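Putative cell filamentation protein (Bartonella quintana, PDB 4N67) is the Fic domain of a putative translocated effector, here binding ADP, and probably transfers AMP from ATP onto target proteins, as many Fic proteins do. Local coordinates at residues A[205-208]-A[209-213]. The protein carries 2 engineered substitutions. Residues are numbered along the deposited sequence; the frame is centred on the assembly and turned at random.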
ATOM      1  N   LYS A 205      -5.290  -7.566 -13.618  1.00 21.60           N
ATOM      2  CA  LYS A 205      -6.701  -7.941 -13.721  1.00 22.59           C
ATOM      3  C   LYS A 205      -6.883  -9.426 -13.404  1.00 22.64           C
ATOM      4  O   LYS A 205      -7.747  -9.798 -12.620  1.00 21.58           O
ATOM      5  CB  LYS A 205      -7.231  -7.599 -15.108  1.00 25.51           C
ATOM      6  CG  LYS A 205      -8.655  -8.069 -15.365  1.00 28.18           C
ATOM      7  CD  LYS A 205      -9.051  -7.880 -16.817  1.00 31.37           C
ATOM      8  CE  LYS A 205      -8.313  -8.811 -17.758  1.00 33.03           C
ATOM      9  NZ  LYS A 205      -9.033 -10.057 -18.156  1.00 35.26           N
ATOM     10  N   ASP A 206      -6.026 -10.271 -13.964  1.00 23.57           N
ATOM     11  CA  ASP A 206      -6.125 -11.710 -13.754  1.00 24.51           C
ATOM     12  C   ASP A 206      -5.893 -12.065 -12.287  1.00 22.78           C
ATOM     13  O   ASP A 206      -6.522 -12.971 -11.739  1.00 22.36           O
ATOM     14  CB  ASP A 206      -5.105 -12.450 -14.633  1.00 26.79           C
ATOM     15  CG  ASP A 206      -5.434 -12.393 -16.126  1.00 29.76           C
ATOM     16  OD1 ASP A 206      -6.533 -11.945 -16.521  1.00 32.35           O
ATOM     17  OD2 ASP A 206      -4.562 -12.809 -16.925  1.00 33.35           O
ATOM     18  N   LEU A 207      -4.917 -11.389 -11.685  1.00 21.22           N
ATOM     19  CA  LEU A 207      -4.587 -11.563 -10.287  1.00 19.99           C
ATOM     20  C   LEU A 207      -5.828 -11.285  -9.418  1.00 19.12           C
ATOM     21  O   LEU A 207      -6.205 -12.101  -8.586  1.00 18.80           O
ATOM     22  CB  LEU A 207      -3.415 -10.632  -9.912  1.00 19.81           C
ATOM     23  CG  LEU A 207      -2.887 -10.781  -8.483  1.00 19.41           C
ATOM     24  CD1 LEU A 207      -1.412 -10.336  -8.416  1.00 19.46           C
ATOM     25  CD2 LEU A 207      -3.732 -10.037  -7.469  1.00 19.09           C
ATOM     26  N   PHE A 208      -6.467 -10.150  -9.646  1.00 18.49           N
ATOM     27  CA  PHE A 208      -7.639  -9.799  -8.830  1.00 17.56           C
ATOM     28  C   PHE A 208      -8.801 -10.746  -9.086  1.00 18.82           C
ATOM     29  O   PHE A 208      -9.461 -11.138  -8.158  1.00 18.77           O
ATOM     30  CB  PHE A 208      -8.025  -8.313  -8.952  1.00 17.00           C
ATOM     31  CG  PHE A 208      -7.227  -7.431  -8.037  1.00 15.72           C
ATOM     32  CD1 PHE A 208      -6.001  -6.881  -8.431  1.00 15.78           C
ATOM     33  CD2 PHE A 208      -7.659  -7.211  -6.739  1.00 15.16           C
ATOM     34  CE1 PHE A 208      -5.255  -6.138  -7.543  1.00 14.65           C
ATOM     35  CE2 PHE A 208      -6.920  -6.456  -5.863  1.00 14.96           C
ATOM     36  CZ  PHE A 208      -5.727  -5.928  -6.257  1.00 14.34           C
ATOM     37  N   GLU A 209      -9.012 -11.157 -10.324  1.00 19.95           N
ATOM     38  CA  GLU A 209     -10.000 -12.219 -10.558  1.00 21.07           C
ATOM     39  C   GLU A 209      -9.712 -13.466  -9.729  1.00 21.19           C
ATOM     40  O   GLU A 209     -10.632 -14.070  -9.139  1.00 21.71           O
ATOM     41  CB  GLU A 209     -10.088 -12.591 -12.033  1.00 23.21           C
ATOM     42  CG  GLU A 209     -10.618 -11.489 -12.926  1.00 25.24           C
ATOM     43  CD  GLU A 209     -10.743 -11.902 -14.389  1.00 28.97           C
ATOM     44  OE1 GLU A 209     -10.280 -13.011 -14.767  1.00 33.53           O
ATOM     45  OE2 GLU A 209     -11.326 -11.115 -15.168  1.00 30.84           O
ATOM     46  N   ASP A 210      -8.451 -13.873  -9.702  1.00 20.99           N
ATOM     47  CA  ASP A 210      -8.065 -15.126  -9.080  1.00 21.88           C
ATOM     48  C   ASP A 210      -8.170 -15.155  -7.570  1.00 20.68           C
ATOM     49  O   ASP A 210      -8.333 -16.230  -6.997  1.00 21.60           O
ATOM     50  CB  ASP A 210      -6.642 -15.538  -9.505  1.00 22.64           C
ATOM     51  CG  ASP A 210      -6.590 -16.092 -10.922  1.00 24.65           C
ATOM     52  OD1 ASP A 210      -7.652 -16.425 -11.480  1.00 26.04           O
ATOM     53  OD2 ASP A 210      -5.473 -16.156 -11.465  1.00 26.66           O
ATOM     54  N   ILE A 211      -8.125 -13.993  -6.926  1.00 19.84           N
ATOM     55  CA  ILE A 211      -8.122 -13.943  -5.467  1.00 19.27           C
ATOM     56  C   ILE A 211      -9.393 -13.357  -4.883  1.00 18.84           C
ATOM     57  O   ILE A 211      -9.454 -13.153  -3.688  1.00 19.06           O
ATOM     58  CB  ILE A 211      -6.914 -13.147  -4.931  1.00 18.74           C
ATOM     59  CG1 ILE A 211      -7.010 -11.647  -5.255  1.00 17.77           C
ATOM     60  CG2 ILE A 211      -5.623 -13.754  -5.468  1.00 19.65           C
ATOM     61  CD1 ILE A 211      -5.897 -10.797  -4.633  1.00 17.07           C
ATOM     62  N   THR A 212     -10.408 -13.114  -5.711  1.00 18.43           N
ATOM     63  CA  THR A 212     -11.633 -12.446  -5.247  1.00 18.07           C
ATOM     64  C   THR A 212     -12.836 -13.364  -5.382  1.00 18.43           C
ATOM     65  O   THR A 212     -12.974 -14.097  -6.371  1.00 18.55           O
ATOM     66  CB  THR A 212     -11.886 -11.154  -6.058  1.00 17.80           C
ATOM     67  OG1 THR A 212     -10.748 -10.296  -5.953  1.00 17.55           O
ATOM     68  CG2 THR A 212     -13.102 -10.400  -5.537  1.00 18.08           C
ATOM     69  N   HIS A 213     -13.712 -13.346  -4.382  1.00 18.26           N
ATOM     70  CA  HIS A 213     -15.032 -13.950  -4.529  1.00 19.17           C
ATOM     71  C   HIS A 213     -16.083 -13.088  -3.861  1.00 19.05           C
ATOM     72  O   HIS A 213     -15.763 -12.341  -2.945  1.00 17.34           O
ATOM     73  CB  HIS A 213     -15.066 -15.403  -3.991  1.00 20.30           C
ATOM     74  CG  HIS A 213     -14.858 -15.538  -2.507  1.00 19.85           C
ATOM     75  ND1 HIS A 213     -15.815 -15.218  -1.566  1.00 20.65           N
ATOM     76  CD2 HIS A 213     -13.799 -16.013  -1.815  1.00 20.10           C
ATOM     77  CE1 HIS A 213     -15.353 -15.500  -0.362  1.00 20.05           C
ATOM     78  NE2 HIS A 213     -14.133 -15.969  -0.487  1.00 20.38           N
TER
HETATM   79  O   HOH W   1      -7.850 -14.991 -13.811  1.00 58.20           O
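The hydroxyl of T212 bonds back to the carbonyl of F208 in a local contact over the last turns of helix 202-211, where the chain leaves the helix for the short strand 212-214. It is a threonine side-chain-to-backbone bond reaching four residues back at the C-terminal end of a helix. That bond is short, T212 OG1 to F208 O 2.7 Å, and the hydroxyl is the donor, reaching the oxygen from 27° outside the carbonyl plane. OG1 stands anti to the carbonyl carbon of T212 (chi1 -57°), which turns it to F208 O. The helical bonds weaken toward this end: E209 N to K205 O is nearly straight at 3.0 Å, D210 N to D206 O is more bent, and I211 N makes only weak bonds to L207 O and F208 O. To the last of these carbonyls the T212 hydroxyl adds its short bond.

On the inner side, I211 CD1 meets the L207 methyl CD2 at 3.6 Å, one turn apart. The same L207 methyl also lies over the rim of one face of the F208 ring.

The outer side is charged. K205 and E209 run side by side, and K205 NZ forms a salt bridge to D206 OD1 (3.5 Å) and a long one to E209 OE2 (3.9 Å), so one ammonium probably eases the repulsion between the two carboxylates. A water lies between D206 O and D210 OD1 (2.7 Å to the latter), while D210 OD2 pairs with R187.

This is plain structural packing that joins the helix end to a two-stranded antiparallel pair: L207 packs on M188 and A191 of helix 185-198, F208 on A142 and A143 of helix 135-152, and T212 on Y176 and I178 of strand 176-178, the antiparallel partner of 212-214.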